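Local coordinates for protein tRNA (adenine(9)-N1)-methyltransferase (Sulfolobus acidocaldarius, PDB 5A7Z) that catalyses the S-adenosyl-L-methionine-dependent N1-methylation of adenosine 9 in tRNA, as an archaeal Trm10 enzyme of the SPOUT class, at residues L246-R251 / E260-S265; L51-L56 / V138-L143; P105-M110 / D171-V176; R208-T213 / F224-I229; K127-V132 / A154-G159. All blocks are in the same frame, centred on the assembly; numbering follows the deposited sequence.

Interaction 1: L246-R251 / E260-S265; sequences LEIILR and EEAIIS
The guanidinium of Arg251 lies beside the helix 260-265 with the hydroxyl of Ser265 over one face, OG standing 3.3 Å above the plane near its centre, while the carboxylate of Glu247 makes weak bonds to NE and NH2, part of a salt bridge within its own helix. The N-H angle is too poor for a hydrogen bond to Ser265, so the hydroxyl only rests over the face. The bridge from Arg251 NE to Glu247 OE2, one turn earlier, measures 3.0 Å. The arginine CB and CG lie on the methyl of Ala262, with CB 3.5 Å from Ala262 CB, and a bend at chi2 (-54°) turns the rest of the chain so that its guanidinium ends at Ser265. Small Ala262 lets the backbones close in, its CA 5.3 Å from that of Ile248. Deeper in, Ile248 CD1 meets Ile263 CG1 at 4.0 Å. With axes 8.8 Å apart and an angle of 142° between directions, the pair forms an antiparallel helical hairpin, here formed by the last two helices of the modelled chain, in the Trm10-type methyltransferase.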
# COMPACT_ATOMS: atom_id res chain seq x y z
N LEU A 246 -7.33 -4.05 3.10
CA LEU A 246 -6.05 -3.45 2.75
C LEU A 246 -6.20 -1.93 2.52
O LEU A 246 -5.48 -1.12 3.08
CB LEU A 246 -5.53 -4.08 1.48
CG LEU A 246 -4.20 -3.53 0.98
CD1 LEU A 246 -3.17 -3.66 2.06
CD2 LEU A 246 -3.75 -4.28 -0.27
N GLU A 247 -7.15 -1.55 1.70
CA GLU A 247 -7.35 -0.14 1.40
C GLU A 247 -7.68 0.70 2.64
O GLU A 247 -7.22 1.83 2.77
CB GLU A 247 -8.41 0.05 0.33
CG GLU A 247 -8.59 1.51 -0.01
CD GLU A 247 -9.48 1.76 -1.21
OE1 GLU A 247 -9.70 0.82 -1.99
OE2 GLU A 247 -9.96 2.91 -1.37
N ILE A 248 -8.43 0.14 3.57
CA ILE A 248 -8.70 0.82 4.82
C ILE A 248 -7.43 1.11 5.59
O ILE A 248 -7.29 2.20 6.17
CB ILE A 248 -9.66 0.02 5.73
CG1 ILE A 248 -11.08 0.06 5.16
CG2 ILE A 248 -9.62 0.59 7.14
CD1 ILE A 248 -12.01 -0.99 5.74
N ILE A 249 -6.55 0.12 5.68
CA ILE A 249 -5.31 0.27 6.45
C ILE A 249 -4.51 1.39 5.78
O ILE A 249 -4.00 2.28 6.43
CB ILE A 249 -4.43 -1.02 6.46
CG1 ILE A 249 -5.20 -2.25 6.95
CG2 ILE A 249 -3.19 -0.83 7.33
CD1 ILE A 249 -5.74 -2.14 8.35
N LEU A 250 -4.41 1.32 4.48
CA LEU A 250 -3.61 2.29 3.73
C LEU A 250 -4.24 3.70 3.75
O LEU A 250 -3.52 4.67 3.75
CB LEU A 250 -3.40 1.79 2.30
CG LEU A 250 -2.60 0.49 2.15
CD1 LEU A 250 -2.70 -0.03 0.72
CD2 LEU A 250 -1.14 0.69 2.52
N ARG A 251 -5.57 3.81 3.84
CA ARG A 251 -6.22 5.13 3.96
C ARG A 251 -5.67 5.79 5.17
O ARG A 251 -5.42 6.97 5.17
CB ARG A 251 -7.73 5.05 4.21
CG ARG A 251 -8.62 4.40 3.17
CD ARG A 251 -8.44 4.96 1.82
NE ARG A 251 -9.64 4.81 0.98
CZ ARG A 251 -10.36 5.83 0.53
NH1 ARG A 251 -10.11 7.06 0.95
NH2 ARG A 251 -11.36 5.61 -0.28
N GLU A 260 -12.66 5.52 11.03
CA GLU A 260 -14.09 5.68 10.77
C GLU A 260 -14.39 6.10 9.32
O GLU A 260 -15.27 5.54 8.68
CB GLU A 260 -14.70 6.68 11.74
CG GLU A 260 -16.21 6.85 11.59
CD GLU A 260 -16.79 7.81 12.61
OE1 GLU A 260 -16.01 8.38 13.41
OE2 GLU A 260 -18.02 8.01 12.60
N GLU A 261 -13.66 7.09 8.81
CA GLU A 261 -13.92 7.61 7.47
C GLU A 261 -13.34 6.71 6.41
O GLU A 261 -13.84 6.68 5.29
CB GLU A 261 -13.33 9.01 7.31
CG GLU A 261 -13.93 10.05 8.25
CD GLU A 261 -15.21 10.70 7.71
OE1 GLU A 261 -16.25 10.00 7.53
OE2 GLU A 261 -15.17 11.94 7.48
N ALA A 262 -12.24 6.04 6.75
CA ALA A 262 -11.64 5.07 5.86
C ALA A 262 -12.64 3.94 5.64
O ALA A 262 -12.87 3.51 4.53
CB ALA A 262 -10.34 4.55 6.44
N ILE A 263 -13.27 3.48 6.72
CA ILE A 263 -14.22 2.40 6.59
C ILE A 263 -15.40 2.86 5.78
O ILE A 263 -15.85 2.14 4.88
CB ILE A 263 -14.72 1.88 7.95
CG1 ILE A 263 -13.60 1.20 8.71
CG2 ILE A 263 -15.84 0.86 7.74
CD1 ILE A 263 -13.90 1.01 10.18
N ILE A 264 -15.89 4.07 6.07
CA ILE A 264 -17.05 4.64 5.35
C ILE A 264 -16.77 4.65 3.87
O ILE A 264 -17.56 4.14 3.08
CB ILE A 264 -17.37 6.10 5.82
CG1 ILE A 264 -17.97 6.13 7.24
CG2 ILE A 264 -18.31 6.78 4.83
CD1 ILE A 264 -18.98 5.05 7.51
N SER A 265 -15.63 5.21 3.48
CA SER A 265 -15.34 5.41 2.06
C SER A 265 -15.34 4.08 1.26
O SER A 265 -15.46 4.10 0.04
CB SER A 265 -14.02 6.16 1.88
OG SER A 265 -13.00 5.59 2.68

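Interaction 2: L51-L56 / V138-L143; sequences LAIKML and VIRKFL
Ile53 is the one residue of 51-56 that touches 138-143, and it does so where helix 122-142, packed against the sheet of the SPOUT methyltransferase fold, runs out toward the N-terminal part of the chain. Its first shell is mostly backbone oxygen: CG1 sits 3.4 Å from Arg140 O, and CD1 comes within 3.6 Å of Leu143 O. The branch thus lies across the carbonyls of Arg140 and Leu143, an apolar group set against polar atoms that have other partners. Both oxygens accept hydrogen bonds from Gln49 NE2, a side chain of the same helix 48-57, which lends the contact a polar clasp beside the apolar one. The aliphatic part of Arg140 completes the shell. CG lies beside the backbone N (chi1 -82°), and the chain then runs extended to NE, whose charge is paired with Asp145. Further out, Trp144 also touches Ile53, and Phe27 and Leu23 of helix 22-33 touch Ala52. On the other segment, Leu250 of helix 242-255 packs against Phe142 and Leu143. The turn itself is tied by Ile139 O, which accepts from both Phe142 N and Leu143 N. The side chains of Ile53 and Arg140 meet through CD1 and CG, 4.1 Å apart.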
# COMPACT_ATOMS: atom_id res chain seq x y z
N LEU A 51 3.24 9.70 -9.79
CA LEU A 51 4.30 9.84 -10.74
C LEU A 51 5.29 8.75 -10.50
O LEU A 51 5.76 8.14 -11.44
CB LEU A 51 4.94 11.22 -10.63
CG LEU A 51 3.98 12.40 -10.80
CD1 LEU A 51 4.78 13.70 -10.76
CD2 LEU A 51 3.18 12.33 -12.09
N ALA A 52 5.61 8.49 -9.23
CA ALA A 52 6.58 7.44 -8.90
C ALA A 52 6.14 6.11 -9.47
O ALA A 52 6.93 5.41 -10.09
CB ALA A 52 6.76 7.32 -7.41
N ILE A 53 4.86 5.80 -9.34
CA ILE A 53 4.35 4.55 -9.84
C ILE A 53 4.59 4.44 -11.34
O ILE A 53 4.99 3.37 -11.82
CB ILE A 53 2.83 4.37 -9.55
CG1 ILE A 53 2.63 3.62 -8.23
CG2 ILE A 53 2.15 3.54 -10.64
CD1 ILE A 53 3.24 2.22 -8.23
N LYS A 54 4.30 5.51 -12.07
CA LYS A 54 4.48 5.46 -13.52
C LYS A 54 5.96 5.35 -13.89
O LYS A 54 6.34 4.75 -14.90
CB LYS A 54 3.84 6.68 -14.17
CG LYS A 54 2.31 6.61 -14.21
CD LYS A 54 1.76 7.13 -15.55
CE LYS A 54 0.24 6.94 -15.66
NZ LYS A 54 -0.28 7.56 -16.91
N MSE A 55 6.81 5.92 -13.05
CA MSE A 55 8.22 5.91 -13.33
C MSE A 55 8.77 4.54 -13.06
O MSE A 55 9.65 4.08 -13.76
CB MSE A 55 8.92 6.96 -12.48
CG MSE A 55 10.38 7.05 -12.90
SE MSE A 55 11.25 8.52 -11.94
CE MSE A 55 11.00 7.70 -10.16
N LEU A 56 8.26 3.88 -12.03
CA LEU A 56 8.75 2.57 -11.63
C LEU A 56 8.23 1.46 -12.51
O LEU A 56 8.93 0.49 -12.75
CB LEU A 56 8.36 2.26 -10.19
CG LEU A 56 9.10 3.03 -9.10
CD1 LEU A 56 8.31 2.97 -7.79
CD2 LEU A 56 10.54 2.52 -8.92
N VAL A 138 -4.98 -1.87 -5.46
CA VAL A 138 -4.93 -1.09 -4.24
C VAL A 138 -3.51 -0.68 -3.86
O VAL A 138 -3.25 0.50 -3.61
CB VAL A 138 -5.60 -1.83 -3.08
CG1 VAL A 138 -5.41 -1.07 -1.79
CG2 VAL A 138 -7.11 -2.03 -3.36
N ILE A 139 -2.59 -1.62 -3.79
CA ILE A 139 -1.23 -1.26 -3.34
C ILE A 139 -0.62 -0.18 -4.24
O ILE A 139 0.06 0.74 -3.79
CB ILE A 139 -0.30 -2.47 -3.20
CG1 ILE A 139 0.79 -2.21 -2.14
CG2 ILE A 139 0.38 -2.83 -4.51
CD1 ILE A 139 0.28 -2.15 -0.73
N ARG A 140 -0.96 -0.24 -5.50
CA ARG A 140 -0.45 0.71 -6.47
C ARG A 140 -1.04 2.11 -6.36
O ARG A 140 -0.46 3.03 -6.87
CB ARG A 140 -0.65 0.17 -7.86
CG ARG A 140 0.42 -0.80 -8.24
CD ARG A 140 0.13 -1.39 -9.60
NE ARG A 140 1.14 -2.37 -9.93
CZ ARG A 140 1.16 -3.07 -11.07
NH1 ARG A 140 0.22 -2.91 -11.97
NH2 ARG A 140 2.13 -3.96 -11.27
N LYS A 141 -2.15 2.23 -5.66
CA LYS A 141 -2.79 3.47 -5.36
C LYS A 141 -2.08 4.21 -4.22
O LYS A 141 -2.13 5.40 -4.15
CB LYS A 141 -4.23 3.22 -4.95
CG LYS A 141 -5.30 3.52 -5.94
CD LYS A 141 -5.08 2.89 -7.27
CE LYS A 141 -6.37 2.45 -7.92
NZ LYS A 141 -6.16 1.56 -9.10
N PHE A 142 -1.45 3.47 -3.32
CA PHE A 142 -0.85 4.08 -2.14
C PHE A 142 0.67 3.96 -2.12
O PHE A 142 1.37 4.93 -1.84
CB PHE A 142 -1.43 3.46 -0.87
CG PHE A 142 -2.91 3.68 -0.72
CD1 PHE A 142 -3.82 2.84 -1.36
CD2 PHE A 142 -3.40 4.71 0.06
CE1 PHE A 142 -5.18 3.04 -1.22
CE2 PHE A 142 -4.76 4.92 0.20
CZ PHE A 142 -5.65 4.08 -0.44
N LEU A 143 1.18 2.77 -2.40
CA LEU A 143 2.60 2.52 -2.33
C LEU A 143 3.09 1.98 -3.64
O LEU A 143 2.89 2.60 -4.63
CB LEU A 143 2.88 1.54 -1.21
CG LEU A 143 2.56 2.02 0.20
CD1 LEU A 143 2.35 0.95 1.24
CD2 LEU A 143 3.51 3.09 0.68

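Interaction 3: P105-M110 / D171-V176; sequences PEYPKM and DEDNPV
A small salt-bridge network at the protein surface joins the start of strand 109-113 and the loop before it to the loop leading into strand 175-178 of the same SPOUT sheet. Its hub is Asp173 OD1, which accepts from Tyr107 OH at 2.5 Å and from Lys109 NZ at 2.9 Å. The two donors come from opposite faces of the carboxylate plane, the phenol on the anti side and 26° out of that plane, the ammonium on the syn side. Ring and carboxylate planes stand 82° apart, and the oxygen lies at the edge of the Tyr107 ring, near its plane. Lys109, extended beyond CG, crosses Asp173 at about a right angle and brings NZ to OD1; NZ also has a weak bridge to Glu106 OE2 at 3.4 Å. Glu106 CG lies over one face of the tyrosine ring, and Glu172 CB is 3.5 Å from Tyr107 OH. Two donors on OD1, one of them charged, would probably stabilise Asp173 as the carboxylate and, with Ser170 N on OD2, limit its rotation, offsetting the acidic groups gathered nearby.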
# COMPACT_ATOMS: atom_id res chain seq x y z
N PRO A 105 10.64 2.31 -0.12
CA PRO A 105 10.34 2.06 1.28
C PRO A 105 10.18 0.56 1.67
O PRO A 105 9.50 -0.17 0.99
CB PRO A 105 9.01 2.81 1.48
CG PRO A 105 8.38 2.81 0.14
CD PRO A 105 9.52 2.96 -0.82
N GLU A 106 10.75 0.15 2.79
CA GLU A 106 10.54 -1.20 3.25
C GLU A 106 9.14 -1.31 3.85
O GLU A 106 8.41 -2.27 3.62
CB GLU A 106 11.59 -1.55 4.30
CG GLU A 106 11.49 -2.97 4.82
CD GLU A 106 12.80 -3.50 5.42
OE1 GLU A 106 13.85 -2.84 5.23
OE2 GLU A 106 12.78 -4.58 6.06
N TYR A 107 8.75 -0.28 4.55
CA TYR A 107 7.54 -0.29 5.32
C TYR A 107 6.60 0.76 4.77
O TYR A 107 7.05 1.74 4.16
CB TYR A 107 7.86 -0.01 6.81
CG TYR A 107 8.69 -1.13 7.45
CD1 TYR A 107 8.15 -2.39 7.62
CD2 TYR A 107 10.01 -0.93 7.82
CE1 TYR A 107 8.88 -3.42 8.15
CE2 TYR A 107 10.76 -1.96 8.36
CZ TYR A 107 10.19 -3.20 8.52
OH TYR A 107 10.92 -4.24 9.08
N PRO A 108 5.30 0.58 5.00
CA PRO A 108 4.78 -0.58 5.71
C PRO A 108 4.64 -1.79 4.80
O PRO A 108 4.69 -1.66 3.57
CB PRO A 108 3.40 -0.10 6.18
CG PRO A 108 2.98 0.90 5.15
CD PRO A 108 4.26 1.62 4.83
N LYS A 109 4.47 -2.96 5.42
CA LYS A 109 4.31 -4.23 4.71
C LYS A 109 2.92 -4.73 4.87
O LYS A 109 2.43 -4.83 5.98
CB LYS A 109 5.26 -5.27 5.27
CG LYS A 109 6.70 -4.97 4.99
CD LYS A 109 7.57 -6.04 5.58
CE LYS A 109 9.03 -5.79 5.26
NZ LYS A 109 9.91 -6.48 6.25
N MSE A 110 2.31 -5.10 3.76
CA MSE A 110 1.00 -5.67 3.74
C MSE A 110 1.18 -7.12 3.32
O MSE A 110 1.68 -7.40 2.23
CB MSE A 110 0.14 -4.90 2.72
CG MSE A 110 0.28 -3.37 2.86
SE MSE A 110 -0.67 -2.75 4.50
CE MSE A 110 0.71 -1.56 5.15
N ASP A 171 13.99 -8.39 12.39
CA ASP A 171 14.16 -7.66 13.66
C ASP A 171 13.22 -6.49 13.86
O ASP A 171 12.98 -6.09 14.99
CB ASP A 171 15.59 -7.07 13.72
CG ASP A 171 16.55 -7.91 14.53
OD1 ASP A 171 16.10 -8.54 15.49
OD2 ASP A 171 17.76 -7.90 14.22
N GLU A 172 12.88 -5.83 12.76
CA GLU A 172 12.21 -4.54 12.82
C GLU A 172 10.74 -4.62 12.50
O GLU A 172 10.04 -3.65 12.68
CB GLU A 172 12.87 -3.55 11.87
CG GLU A 172 13.63 -2.47 12.60
CD GLU A 172 14.21 -1.44 11.68
OE1 GLU A 172 14.55 -1.80 10.53
OE2 GLU A 172 14.35 -0.27 12.10
N ASP A 173 10.27 -5.77 12.01
CA ASP A 173 8.87 -5.96 11.70
C ASP A 173 8.10 -5.91 12.96
O ASP A 173 8.42 -6.60 13.88
CB ASP A 173 8.62 -7.31 11.08
CG ASP A 173 9.28 -7.46 9.75
OD1 ASP A 173 9.62 -6.43 9.12
OD2 ASP A 173 9.47 -8.63 9.33
N ASN A 174 7.02 -5.17 12.97
CA ASN A 174 6.19 -5.08 14.15
C ASN A 174 4.74 -5.36 13.79
O ASN A 174 3.95 -4.43 13.63
CB ASN A 174 6.34 -3.71 14.75
CG ASN A 174 5.47 -3.50 15.93
OD1 ASN A 174 4.96 -4.43 16.53
ND2 ASN A 174 5.23 -2.26 16.24
N PRO A 175 4.39 -6.66 13.63
CA PRO A 175 3.21 -7.09 12.91
C PRO A 175 1.98 -7.07 13.75
O PRO A 175 2.05 -7.23 14.97
CB PRO A 175 3.52 -8.54 12.53
CG PRO A 175 4.94 -8.78 12.95
CD PRO A 175 5.19 -7.81 14.04
N VAL A 176 0.84 -6.85 13.11
CA VAL A 176 -0.43 -7.14 13.72
C VAL A 176 -1.23 -8.01 12.76
O VAL A 176 -0.97 -8.01 11.57
CB VAL A 176 -1.15 -5.85 14.05
CG1 VAL A 176 -1.62 -5.17 12.78
CG2 VAL A 176 -2.31 -6.11 14.98

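Interaction 4: R208-T213 / F224-I229; sequences RLDRAT and FPRVKI
The backbones of 208-213 and 224-229 stay well apart, Arg208 and Arg226 being the nearest pair at 10.3 Å between CA atoms, and the gap is bridged mainly by the long side chain of Arg226. Both belong to the SPOUT methyltransferase fold: 208-213 passes from strand 208-209 into helix 211-220, and strand 226-228 lies beside strand 175-178 in the same sheet. The bridge is a salt bridge between Asp210 and Arg226, whose side chains approach from opposite directions. Arg226 bends at chi2 and chi3 on its way over, which carries the guanidinium across the gap to the carboxylate. The main bond runs from Arg226 NH2 to Asp210 OD1 and is fairly straight at 161°; its modelled length of 2.4 Å is very short and therefore doubtful in detail. NH1 gives the same oxygen a second, weak bond at 3.1 Å. The pairing is not a flat two-pronged one, since the carboxylate and guanidinium planes are turned 49° from each other. Asp210 occupies the N-cap position of helix 211-220, yet its side chain makes no capping bond and is turned to the arginine instead. Asp179 forms a salt bridge with Arg226 NH1, so the guanidinium has two acidic partners, while Ile177 packs against both Asp210 and Arg226. At the guanidinium edge, in its plane, the carbonyl oxygen Arg208 O lies 3.8 Å from Arg226 NH1.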
# COMPACT_ATOMS: atom_id res chain seq x y z
N ARG A 208 -10.55 -15.55 10.40
CA ARG A 208 -9.57 -15.34 9.36
C ARG A 208 -8.29 -15.98 9.82
O ARG A 208 -7.56 -15.43 10.63
CB ARG A 208 -9.35 -13.86 9.12
CG ARG A 208 -8.95 -13.49 7.71
CD ARG A 208 -8.77 -12.00 7.59
NE ARG A 208 -10.02 -11.33 7.27
CZ ARG A 208 -10.61 -11.40 6.10
NH1 ARG A 208 -10.09 -12.09 5.13
NH2 ARG A 208 -11.73 -10.77 5.90
N LEU A 209 -8.05 -17.16 9.31
CA LEU A 209 -6.86 -17.90 9.62
C LEU A 209 -5.68 -17.39 8.80
O LEU A 209 -5.71 -17.37 7.56
CB LEU A 209 -7.07 -19.41 9.38
CG LEU A 209 -5.81 -20.31 9.38
CD1 LEU A 209 -4.99 -20.18 10.67
CD2 LEU A 209 -6.18 -21.77 9.14
N ASP A 210 -4.66 -16.95 9.52
CA ASP A 210 -3.34 -16.67 8.99
C ASP A 210 -2.42 -17.86 9.29
O ASP A 210 -1.74 -17.89 10.32
CB ASP A 210 -2.81 -15.43 9.66
CG ASP A 210 -2.86 -15.54 11.15
OD1 ASP A 210 -3.94 -15.94 11.66
OD2 ASP A 210 -1.83 -15.33 11.82
N ARG A 211 -2.41 -18.84 8.40
CA ARG A 211 -1.83 -20.11 8.70
C ARG A 211 -0.28 -20.10 8.63
O ARG A 211 0.36 -20.76 9.42
CB ARG A 211 -2.35 -21.14 7.72
CG ARG A 211 -1.78 -22.53 7.96
CD ARG A 211 -2.32 -23.10 9.26
NE ARG A 211 -2.33 -24.57 9.31
CZ ARG A 211 -3.23 -25.28 10.00
NH1 ARG A 211 -4.22 -24.65 10.65
NH2 ARG A 211 -3.16 -26.61 10.03
N ALA A 212 0.30 -19.44 7.64
CA ALA A 212 1.76 -19.49 7.49
C ALA A 212 2.41 -18.63 8.59
O ALA A 212 3.51 -18.92 9.08
CB ALA A 212 2.18 -19.03 6.12
N THR A 213 1.69 -17.63 9.06
CA THR A 213 2.19 -16.85 10.17
C THR A 213 1.98 -17.56 11.53
O THR A 213 2.83 -17.49 12.41
CB THR A 213 1.60 -15.40 10.16
OG1 THR A 213 0.26 -15.39 10.66
CG2 THR A 213 1.61 -14.85 8.75
N PHE A 224 1.55 -12.45 18.08
CA PHE A 224 1.28 -11.16 17.52
C PHE A 224 -0.15 -10.75 17.85
O PHE A 224 -1.01 -11.58 17.91
CB PHE A 224 1.50 -11.21 16.01
CG PHE A 224 2.89 -11.62 15.63
CD1 PHE A 224 3.98 -10.90 16.09
CD2 PHE A 224 3.12 -12.76 14.85
CE1 PHE A 224 5.28 -11.27 15.76
CE2 PHE A 224 4.42 -13.13 14.51
CZ PHE A 224 5.50 -12.38 14.96
N PRO A 225 -0.38 -9.45 18.04
CA PRO A 225 -1.70 -8.99 18.42
C PRO A 225 -2.69 -9.23 17.32
O PRO A 225 -2.33 -9.20 16.16
CB PRO A 225 -1.52 -7.49 18.67
CG PRO A 225 -0.07 -7.17 18.44
CD PRO A 225 0.67 -8.45 18.28
N ARG A 226 -3.94 -9.48 17.71
CA ARG A 226 -4.99 -9.80 16.78
C ARG A 226 -6.05 -8.73 16.88
O ARG A 226 -6.70 -8.60 17.93
CB ARG A 226 -5.64 -11.14 17.14
CG ARG A 226 -4.73 -12.34 17.09
CD ARG A 226 -5.44 -13.57 16.53
NE ARG A 226 -4.49 -14.39 15.79
CZ ARG A 226 -4.63 -14.83 14.55
NH1 ARG A 226 -5.74 -14.60 13.84
NH2 ARG A 226 -3.65 -15.54 14.02
N VAL A 227 -6.31 -8.06 15.77
CA VAL A 227 -6.96 -6.78 15.79
C VAL A 227 -8.23 -6.85 14.96
O VAL A 227 -8.20 -7.25 13.80
CB VAL A 227 -5.99 -5.71 15.29
CG1 VAL A 227 -6.71 -4.50 14.73
CG2 VAL A 227 -5.06 -5.30 16.42
N LYS A 228 -9.37 -6.56 15.59
CA LYS A 228 -10.64 -6.51 14.87
C LYS A 228 -11.02 -5.07 14.53
O LYS A 228 -10.96 -4.16 15.37
CB LYS A 228 -11.77 -7.18 15.67
CG LYS A 228 -11.87 -6.75 17.11
CD LYS A 228 -13.10 -7.32 17.78
CE LYS A 228 -12.99 -7.20 19.29
NZ LYS A 228 -14.23 -7.70 19.96
N ILE A 229 -11.37 -4.86 13.28
CA ILE A 229 -11.79 -3.56 12.82
C ILE A 229 -13.30 -3.43 13.01
O ILE A 229 -14.03 -4.25 12.49
CB ILE A 229 -11.44 -3.38 11.34
CG1 ILE A 229 -9.93 -3.21 11.19
CG2 ILE A 229 -12.20 -2.18 10.78
CD1 ILE A 229 -9.46 -3.16 9.75

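Interaction 5: K127-V132 / A154-G159; sequences KTLLQV and ADYVLG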
# COMPACT_ATOMS: atom_id res chain seq x y z
N LYS A 127 -13.18 -16.32 -4.79
CA LYS A 127 -13.18 -14.98 -4.19
C LYS A 127 -11.78 -14.57 -3.82
O LYS A 127 -11.31 -13.52 -4.19
CB LYS A 127 -13.99 -14.96 -2.91
CG LYS A 127 -15.48 -14.93 -3.12
CD LYS A 127 -16.20 -15.13 -1.79
CE LYS A 127 -16.11 -13.90 -0.91
NZ LYS A 127 -17.38 -13.13 -0.90
N THR A 128 -11.13 -15.40 -3.03
CA THR A 128 -9.81 -15.06 -2.51
C THR A 128 -8.84 -14.69 -3.61
O THR A 128 -8.10 -13.72 -3.48
CB THR A 128 -9.23 -16.21 -1.66
OG1 THR A 128 -10.08 -16.44 -0.53
CG2 THR A 128 -7.84 -15.89 -1.17
N LEU A 129 -8.83 -15.43 -4.70
CA LEU A 129 -7.85 -15.14 -5.77
C LEU A 129 -8.16 -13.82 -6.48
O LEU A 129 -7.24 -13.10 -6.97
CB LEU A 129 -7.80 -16.27 -6.76
CG LEU A 129 -7.21 -17.51 -6.13
CD1 LEU A 129 -7.36 -18.67 -7.09
CD2 LEU A 129 -5.73 -17.28 -5.79
N LEU A 130 -9.46 -13.51 -6.54
CA LEU A 130 -9.89 -12.27 -7.17
C LEU A 130 -9.51 -11.10 -6.26
O LEU A 130 -8.97 -10.11 -6.73
CB LEU A 130 -11.41 -12.29 -7.38
CG LEU A 130 -12.03 -11.00 -7.89
CD1 LEU A 130 -11.45 -10.64 -9.27
CD2 LEU A 130 -13.55 -11.16 -7.95
N GLN A 131 -9.78 -11.25 -4.96
CA GLN A 131 -9.40 -10.27 -3.97
C GLN A 131 -7.90 -10.03 -3.95
O GLN A 131 -7.44 -8.89 -3.88
CB GLN A 131 -9.90 -10.67 -2.60
CG GLN A 131 -11.43 -10.51 -2.49
CD GLN A 131 -11.98 -11.10 -1.23
OE1 GLN A 131 -11.27 -11.28 -0.24
NE2 GLN A 131 -13.28 -11.37 -1.24
N VAL A 132 -7.12 -11.08 -4.04
CA VAL A 132 -5.70 -10.89 -4.04
C VAL A 132 -5.28 -10.05 -5.21
O VAL A 132 -4.54 -9.10 -5.05
CB VAL A 132 -4.96 -12.19 -4.03
CG1 VAL A 132 -3.53 -11.99 -4.53
CG2 VAL A 132 -4.95 -12.74 -2.62
N ALA A 154 4.42 -20.66 -3.31
CA ALA A 154 5.56 -20.13 -4.02
C ALA A 154 5.42 -19.94 -5.54
O ALA A 154 6.22 -19.24 -6.13
CB ALA A 154 6.78 -20.98 -3.71
N ASP A 155 4.42 -20.55 -6.16
CA ASP A 155 4.27 -20.53 -7.61
C ASP A 155 3.64 -19.25 -8.22
O ASP A 155 4.13 -18.74 -9.21
CB ASP A 155 3.44 -21.74 -8.05
CG ASP A 155 2.05 -21.73 -7.46
OD1 ASP A 155 1.75 -20.83 -6.65
OD2 ASP A 155 1.18 -22.59 -7.74
N TYR A 156 2.57 -18.77 -7.62
CA TYR A 156 1.81 -17.61 -8.05
C TYR A 156 2.60 -16.38 -8.46
O TYR A 156 3.71 -16.22 -8.04
CB TYR A 156 0.94 -17.19 -6.89
CG TYR A 156 -0.40 -16.69 -7.31
CD1 TYR A 156 -1.19 -17.44 -8.14
CD2 TYR A 156 -0.86 -15.46 -6.88
CE1 TYR A 156 -2.42 -17.00 -8.54
CE2 TYR A 156 -2.10 -15.01 -7.27
CZ TYR A 156 -2.87 -15.78 -8.10
OH TYR A 156 -4.10 -15.35 -8.51
N VAL A 157 2.00 -15.53 -9.29
CA VAL A 157 2.67 -14.32 -9.76
C VAL A 157 1.66 -13.21 -10.06
O VAL A 157 0.57 -13.47 -10.57
CB VAL A 157 3.51 -14.59 -11.02
CG1 VAL A 157 4.11 -13.29 -11.54
CG2 VAL A 157 4.60 -15.60 -10.72
N LEU A 158 1.98 -12.10 -9.39
CA LEU A 158 1.16 -10.92 -9.18
C LEU A 158 1.99 -9.64 -9.27
O LEU A 158 2.48 -9.14 -8.30
CB LEU A 158 0.56 -10.98 -7.79
CG LEU A 158 -0.44 -9.94 -7.34
CD1 LEU A 158 -1.76 -10.16 -8.01
CD2 LEU A 158 -0.61 -10.01 -5.85
N GLY A 159 2.15 -9.11 -10.47
CA GLY A 159 3.03 -7.99 -10.68
C GLY A 159 4.36 -8.23 -10.04
O GLY A 159 4.89 -9.29 -10.11
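Tyr156 reaches from the loop 154-159 toward helix 122-142, its CB bond directed at the helix, and its outer ring atoms do the touching. From CB the ring advances with one side, CE2, passing Val132 CG1 at 4.3 Å. Further out, CZ comes within 4.0 Å of Leu129 CD2. At the tip, OH is 3.7 Å from the same methyl and is hydrogen-bonded to Asp133 OD1, a polar partner beside the apolar contact. Neither methyl sits squarely on a face or an edge of the ring; both approach obliquely. The ring also makes a cation-pi contact with Lys153, although Tyr156 is poorly ordered, so its details deserve caution. Two residues on, Leu158 repeats the approach from deeper in the protein. Its CG lies anti to the backbone N (chi1 -175°), carrying CD2 to 3.8 Å from Val132 CG1. Val132 CG1 is thus touched by both loop side chains, while Leu158 also packs on Leu148 and Val150 of strand 148-151. The contact joins an irregular connection between the parallel strands 148-151 and 162-164 to the helix 122-142, apolar packing of loop on helix in the SPOUT methyltransferase fold.

Helix 122-142 ties interactions 2 and 5 together: it supplies a segment to each, their centres 19 Å apart, and Arg140 NH2 comes within 4.2 Å of Gly159 CA. Interaction 1 leans on interaction 2 through Arg251 CD and Phe142 CZ, 3.7 Å apart, and on interaction 3 through Leu246 CD1 and Met110 CG, 3.6 Å apart. Interactions 3 and 4, centres 15 Å apart, share the sheet through neighbouring strands 175-178 and 226-228, and Ile229 carries interaction 4 to Ile263 of interaction 1. Interactions 1, 3, 4 and 5 are thus grouped around the methyltransferase sheet and its helices, whereas interaction 2 brings in helix 48-57 from the N-terminal part of the chain.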